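Long-range contacts in sugar kinase (Agrobacterium tumefaciens, PDB 2RBC), which probably transfers a phosphate group from ATP to a sugar, as a putative ribokinase of the pfkB carbohydrate kinase family: residues 205-210 / 237-242; 259-264 / 291-296. One frame throughout, in Å; residues are numbered along the deposited sequence. Where two conformers were deposited one is given.

Both contacts involve the same large mixed sheet, on one side of the molecule's centre, and both lie within the pfkB kinase region. Interaction 1 joins two neighbouring parallel strands, 206-210 and 238-242, in the buried part of the sheet; regular backbone hydrogen bonds and apolar side chains do most of the work. Interaction 2, only partly buried and about 17 Å from the chain's centre, sets the outer strand 258-261 against the start of helix 292-307 through bonds from one arginine to a backbone carbonyl and a glutamine side chain, with two sulfate ions bound beside them. The centres of the two contacts are about 12 Å apart, and F238 CE2 of the first packs on S292 OG of the second at 3.6 Å.

Interaction 1 of 2, residues 205-210 / 237-242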
loop_
_atom_site.group_PDB
_atom_site.type_symbol
_atom_site.label_atom_id
_atom_site.label_comp_id
_atom_site.label_asym_id
_atom_site.label_seq_id
_atom_site.Cartn_x
_atom_site.Cartn_y
_atom_site.Cartn_z
ATOM N N THR A 205 -16.294 32.483 -1.584
ATOM C CA THR A 205 -15.911 33.803 -2.086
ATOM C C THR A 205 -14.896 33.680 -3.251
ATOM O O THR A 205 -14.759 34.585 -4.045
ATOM C CB THR A 205 -15.291 34.658 -0.954
ATOM O OG1 THR A 205 -14.131 33.991 -0.452
ATOM C CG2 THR A 205 -16.295 34.886 0.222
ATOM N N HIS A 206 -14.178 32.556 -3.307
ATOM C CA HIS A 206 -13.124 32.291 -4.287
ATOM C C HIS A 206 -13.177 30.842 -4.667
ATOM O O HIS A 206 -13.269 30.008 -3.787
ATOM C CB HIS A 206 -11.730 32.504 -3.694
ATOM C CG HIS A 206 -11.423 33.910 -3.295
ATOM N ND1 HIS A 206 -11.911 34.480 -2.131
ATOM C CD2 HIS A 206 -10.587 34.815 -3.852
ATOM C CE1 HIS A 206 -11.409 35.699 -2.028
ATOM N NE2 HIS A 206 -10.604 35.926 -3.063
ATOM N N ILE A 207 -13.146 30.526 -5.962
ATOM C CA ILE A 207 -13.056 29.122 -6.400
ATOM C C ILE A 207 -11.893 28.944 -7.364
ATOM O O ILE A 207 -11.726 29.748 -8.282
ATOM C CB ILE A 207 -14.338 28.634 -7.112
ATOM C CG1 ILE A 207 -15.617 28.957 -6.331
ATOM C CG2 ILE A 207 -14.218 27.144 -7.456
ATOM C CD1 ILE A 207 -16.927 28.703 -7.127
ATOM N N VAL A 208 -11.082 27.903 -7.145
ATOM C CA VAL A 208 -10.018 27.565 -8.079
ATOM C C VAL A 208 -10.379 26.197 -8.568
ATOM O O VAL A 208 -10.285 25.232 -7.816
ATOM C CB VAL A 208 -8.612 27.546 -7.456
ATOM C CG1 VAL A 208 -7.560 27.243 -8.539
ATOM C CG2 VAL A 208 -8.340 28.844 -6.664
ATOM N N PHE A 209 -10.869 26.140 -9.808
ATOM C CA PHE A 209 -11.220 24.877 -10.454
ATOM C C PHE A 209 -9.990 24.283 -11.171
ATOM O O PHE A 209 -9.163 25.018 -11.716
ATOM C CB PHE A 209 -12.299 25.079 -11.545
ATOM C CG PHE A 209 -13.646 25.505 -11.034
ATOM C CD1 PHE A 209 -14.524 24.570 -10.457
ATOM C CD2 PHE A 209 -14.093 26.826 -11.218
ATOM C CE1 PHE A 209 -15.804 24.959 -10.044
ATOM C CE2 PHE A 209 -15.356 27.240 -10.799
ATOM C CZ PHE A 209 -16.222 26.313 -10.203
ATOM N N SER A 210 -9.896 22.945 -11.189
ATOM C CA SER A 210 -8.935 22.261 -12.030
ATOM C C SER A 210 -9.558 22.241 -13.409
ATOM O O SER A 210 -10.784 22.344 -13.548
ATOM C CB SER A 210 -8.738 20.814 -11.546
ATOM O OG SER A 210 -9.970 20.128 -11.592
ATOM N N THR A 237 -18.151 36.190 -7.376
ATOM C CA THR A 237 -17.161 35.266 -6.866
ATOM C C THR A 237 -15.879 35.415 -7.679
ATOM O O THR A 237 -15.941 35.552 -8.916
ATOM C CB THR A 237 -17.717 33.837 -6.955
ATOM O OG1 THR A 237 -19.010 33.798 -6.334
ATOM C CG2 THR A 237 -16.819 32.774 -6.287
ATOM N N PHE A 238 -14.725 35.402 -7.006
ATOM C CA PHE A 238 -13.437 35.159 -7.670
ATOM C C PHE A 238 -13.402 33.727 -8.262
ATOM O O PHE A 238 -13.606 32.747 -7.540
ATOM C CB PHE A 238 -12.276 35.407 -6.701
ATOM C CG PHE A 238 -10.923 35.147 -7.307
ATOM C CD1 PHE A 238 -10.433 33.854 -7.398
ATOM C CD2 PHE A 238 -10.136 36.204 -7.788
ATOM C CE1 PHE A 238 -9.201 33.612 -7.951
ATOM C CE2 PHE A 238 -8.907 35.956 -8.340
ATOM C CZ PHE A 238 -8.440 34.666 -8.414
ATOM N N ILE A 239 -13.165 33.613 -9.578
ATOM C CA ILE A 239 -13.103 32.316 -10.246
ATOM C C ILE A 239 -11.799 32.158 -11.020
ATOM O O ILE A 239 -11.493 32.965 -11.889
ATOM C CB ILE A 239 -14.223 32.154 -11.278
ATOM C CG1 ILE A 239 -15.622 32.403 -10.659
ATOM C CG2 ILE A 239 -14.127 30.780 -11.978
ATOM C CD1 ILE A 239 -16.075 31.361 -9.668
ATOM N N ALA A 240 -11.056 31.102 -10.705
ATOM C CA ALA A 240 -9.870 30.734 -11.455
ATOM C C ALA A 240 -9.999 29.306 -12.002
ATOM O O ALA A 240 -10.633 28.457 -11.389
ATOM C CB ALA A 240 -8.584 30.862 -10.541
ATOM N N VAL A 241 -9.416 29.062 -13.164
ATOM C CA VAL A 241 -9.254 27.700 -13.651
ATOM C C VAL A 241 -7.775 27.500 -13.914
ATOM O O VAL A 241 -7.169 28.287 -14.672
ATOM C CB VAL A 241 -10.075 27.410 -14.921
ATOM C CG1 VAL A 241 -9.926 25.914 -15.311
ATOM C CG2 VAL A 241 -11.577 27.763 -14.725
ATOM N N THR A 242 -7.186 26.484 -13.273
ATOM C CA THR A 242 -5.757 26.156 -13.500
ATOM C C THR A 242 -5.641 25.147 -14.631
ATOM O O THR A 242 -6.540 24.318 -14.822
ATOM C CB THR A 242 -5.082 25.613 -12.254
ATOM O OG1 THR A 242 -5.758 24.410 -11.847
ATOM C CG2 THR A 242 -5.124 26.652 -11.132
#
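Two adjacent parallel strands of the central sheet, 206-210 and 238-242, pair in register from H206 beside F238 to F209 beside V241. The amides of I207 and F209 donate to F238 O and A240 O, while I207 O and F209 O receive the amides of A240 and T242; the bond from A240 N to I207 O is nearly straight, 170° at the hydrogen. At the start of the pairing, F238 N reaches T205 O at a longer 3.1 Å.

On one face, H206 lays CD2 against F238 CB at 3.4 Å, the two ring planes inclined at 41°. A bond of 2.8 Å between T205 OG1 and H206 ND1 limits rotation of the imidazole. F238 swings its ring anti to the backbone N (chi1 179°), and there it also meets W250 and F282. Further along, V208 CG1 meets T242 CG2 at 3.6 Å, their side chains crossing at about a right angle.

The chain passes from 206-210 to 238-242 through helices 211-218 and 223-233 in a right-handed beta-alpha-beta crossover, as expected in the Rossmann-like alpha/beta core of ribokinase-type enzymes, and both helices pack against the face that carries F209 and V241. On this face I207 and I239 run side by side, their CD1 atoms 3.8 Å apart. I239 CG2 abuts the edge of the F209 ring, 3.9 Å from CE2, and I207 CG2 sits over the centre of one face of that ring. Beyond F209 the strand leads into helix 211-218, where S210 at the N-cap position uses OG to bond A213 N and D190.

Interaction 2 of 2, residues 259-264 / 291-296; sequences HFQTTM and QSRAAV. With SO4 (sulfate ion), chain C; SO4 (sulfate ion), chain B.
R293 reaches from the helix to the strand and gives NH1 to two oxygens, F260 O at 2.9 Å and Q261 OE1 at 2.8 Å. Both acceptors lie near the guanidinium plane, yet the nitrogen stands above each carbonyl plane, off the lone pairs. The bond to F260 O is the straighter, 163° at the hydrogen; NH2 adds a weak one to the same oxygen. NH2 also donates to a water that accepts from F260 N, so the arginine holds F260 O directly and is linked to F260 N through the water.

Along its NE–NH2 edge the guanidinium binds a sulfate, with a hydrogen bond of 3.0 Å from NE to O4 and a weak one from NH2 to O2. That O2 sits over one face of the H259 ring, offset toward the rim. The arginine chain is extended as far as CD and then bends at chi3 (-69°), which turns the head toward the strand.

The Q261 amide stands 75° from the guanidinium. Its NE2 donates to T262 O at 2.8 Å and to O2 of a second sulfate at 2.6 Å, while OE1 also receives R297 NE; the T262 O bond at one end and the two arginine donors at the other set the amide's orientation. Behind the polar groups, Q261 CB packs on V296 CG1 at 3.8 Å, and W250 touches both Q261 and R293.

Both sulfates probably come from the crystallisation liquor. The contact fastens strand 258-261, the last of two antiparallel strands (248-251 and 258-261) continuing the sheet beyond 238-242, to the first turn of helix 292-307, in the alpha/beta fold of the ribokinase family.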
loop_
_atom_site.group_PDB
_atom_site.type_symbol
_atom_site.label_atom_id
_atom_site.label_comp_id
_atom_site.label_asym_id
_atom_site.label_seq_id
_atom_site.Cartn_x
_atom_site.Cartn_y
_atom_site.Cartn_z
ATOM N N HIS A 259 -8.500 37.343 -17.046
ATOM C CA HIS A 259 -7.055 37.562 -16.884
ATOM C C HIS A 259 -6.373 36.244 -17.061
ATOM O O HIS A 259 -6.949 35.187 -16.801
ATOM C CB HIS A 259 -6.740 38.108 -15.492
ATOM C CG HIS A 259 -7.492 39.351 -15.177
ATOM N ND1 HIS A 259 -7.227 40.552 -15.799
ATOM C CD2 HIS A 259 -8.552 39.569 -14.370
ATOM C CE1 HIS A 259 -8.081 41.462 -15.360
ATOM N NE2 HIS A 259 -8.886 40.893 -14.483
ATOM N N PHE A 260 -5.116 36.315 -17.459
ATOM C CA PHE A 260 -4.312 35.147 -17.676
ATOM C C PHE A 260 -2.917 35.370 -17.088
ATOM O O PHE A 260 -2.335 36.470 -17.196
ATOM C CB PHE A 260 -4.196 34.838 -19.168
ATOM C CG PHE A 260 -3.231 33.722 -19.470
ATOM C CD1 PHE A 260 -3.518 32.438 -19.082
ATOM C CD2 PHE A 260 -2.037 33.965 -20.122
ATOM C CE1 PHE A 260 -2.634 31.411 -19.323
ATOM C CE2 PHE A 260 -1.154 32.954 -20.363
ATOM C CZ PHE A 260 -1.451 31.671 -19.965
ATOM N N GLN A 261 -2.388 34.306 -16.494
ATOM C CA GLN A 261 -1.029 34.302 -15.970
ATOM C C GLN A 261 -0.329 33.016 -16.380
ATOM O O GLN A 261 -0.765 31.925 -16.063
ATOM C CB GLN A 261 -1.050 34.438 -14.437
ATOM C CG GLN A 261 0.329 34.403 -13.748
ATOM C CD GLN A 261 1.260 35.449 -14.282
ATOM O OE1 GLN A 261 0.994 36.640 -14.130
ATOM N NE2 GLN A 261 2.359 35.030 -14.917
ATOM N N THR A 262 0.773 33.156 -17.098
ATOM C CA THR A 262 1.550 32.001 -17.486
ATOM C C THR A 262 2.283 31.491 -16.250
ATOM O O THR A 262 2.474 32.232 -15.283
ATOM C CB THR A 262 2.541 32.347 -18.606
ATOM O OG1 THR A 262 3.006 31.144 -19.218
ATOM C CG2 THR A 262 3.721 33.131 -18.080
ATOM N N THR A 263 2.672 30.226 -16.282
ATOM C CA THR A 263 3.451 29.654 -15.213
ATOM C C THR A 263 4.900 29.432 -15.659
ATOM O O THR A 263 5.251 29.583 -16.837
ATOM C CB THR A 263 2.813 28.388 -14.579
ATOM O OG1 THR A 263 3.567 28.076 -13.415
ATOM C CG2 THR A 263 2.799 27.154 -15.517
HETATM N N MSE A 264 5.739 29.159 -14.665
HETATM C CA MSE A 264 7.146 28.869 -14.845
HETATM C C MSE A 264 7.316 27.467 -15.400
HETATM O O MSE A 264 6.799 26.495 -14.843
HETATM C CB MSE A 264 7.865 28.965 -13.504
HETATM C CG MSE A 264 9.337 28.710 -13.613
HETATM SE SE MSE A 264 10.241 29.081 -11.922
HETATM C CE MSE A 264 9.734 27.492 -10.844
ATOM N N GLN A 291 -2.804 40.984 -3.728
ATOM C CA GLN A 291 -3.479 41.186 -5.005
ATOM C C GLN A 291 -3.547 39.898 -5.808
ATOM O O GLN A 291 -2.701 39.009 -5.672
ATOM C CB GLN A 291 -2.797 42.283 -5.820
ATOM C CG GLN A 291 -2.881 43.661 -5.170
ATOM C CD GLN A 291 -4.315 44.066 -4.849
ATOM O OE1 GLN A 291 -5.154 44.198 -5.754
ATOM N NE2 GLN A 291 -4.616 44.240 -3.559
ATOM N N SER A 292 -4.580 39.796 -6.638
ATOM C CA SER A 292 -4.901 38.547 -7.349
ATOM C C SER A 292 -3.787 38.035 -8.257
ATOM O O SER A 292 -3.411 36.862 -8.166
ATOM C CB SER A 292 -6.166 38.733 -8.178
ATOM O OG SER A 292 -7.241 39.007 -7.306
ATOM N N ARG A 293 -3.232 38.899 -9.087
ATOM C CA ARG A 293 -2.173 38.446 -9.994
ATOM C C ARG A 293 -0.932 37.999 -9.200
ATOM O O ARG A 293 -0.381 36.922 -9.464
ATOM C CB ARG A 293 -1.818 39.487 -11.064
ATOM C CG ARG A 293 -0.745 38.970 -12.033
ATOM C CD ARG A 293 -0.405 39.981 -13.139
ATOM N NE ARG A 293 -1.520 40.124 -14.063
ATOM C CZ ARG A 293 -1.828 39.255 -15.023
ATOM N NH1 ARG A 293 -1.099 38.175 -15.234
ATOM N NH2 ARG A 293 -2.858 39.497 -15.819
ATOM N N ALA A 294 -0.518 38.789 -8.203
ATOM C CA ALA A 294 0.593 38.392 -7.288
ATOM C C ALA A 294 0.359 37.007 -6.655
ATOM O O ALA A 294 1.273 36.161 -6.578
ATOM C CB ALA A 294 0.777 39.442 -6.208
ATOM N N ALA A 295 -0.879 36.770 -6.230
ATOM C CA ALA A 295 -1.270 35.509 -5.599
ATOM C C ALA A 295 -1.265 34.350 -6.592
ATOM O O ALA A 295 -0.838 33.257 -6.273
ATOM C CB ALA A 295 -2.615 35.658 -4.970
ATOM N N VAL A 296 -1.740 34.585 -7.805
ATOM C CA VAL A 296 -1.717 33.560 -8.818
ATOM C C VAL A 296 -0.270 33.232 -9.176
ATOM O O VAL A 296 0.065 32.085 -9.360
ATOM C CB VAL A 296 -2.509 33.962 -10.040
ATOM C CG1 VAL A 296 -2.255 32.972 -11.181
ATOM C CG2 VAL A 296 -4.008 34.048 -9.727
HETATM S S SO4 C . -4.278 42.256 -13.763
HETATM O O1 SO4 C . -5.358 42.968 -13.090
HETATM O O2 SO4 C . -4.615 40.834 -13.721
HETATM O O3 SO4 C . -4.170 42.714 -15.150
HETATM O O4 SO4 C . -3.030 42.521 -13.050
HETATM S S SO4 B . 4.486 37.030 -16.622
HETATM O O1 SO4 B . 5.103 38.294 -17.010
HETATM O O2 SO4 B . 3.325 37.282 -15.782
HETATM O O3 SO4 B . 4.010 36.295 -17.799
HETATM O O4 SO4 B . 5.488 36.273 -15.875
HETATM O O HOH W 1 -4.344 39.001 -18.333
#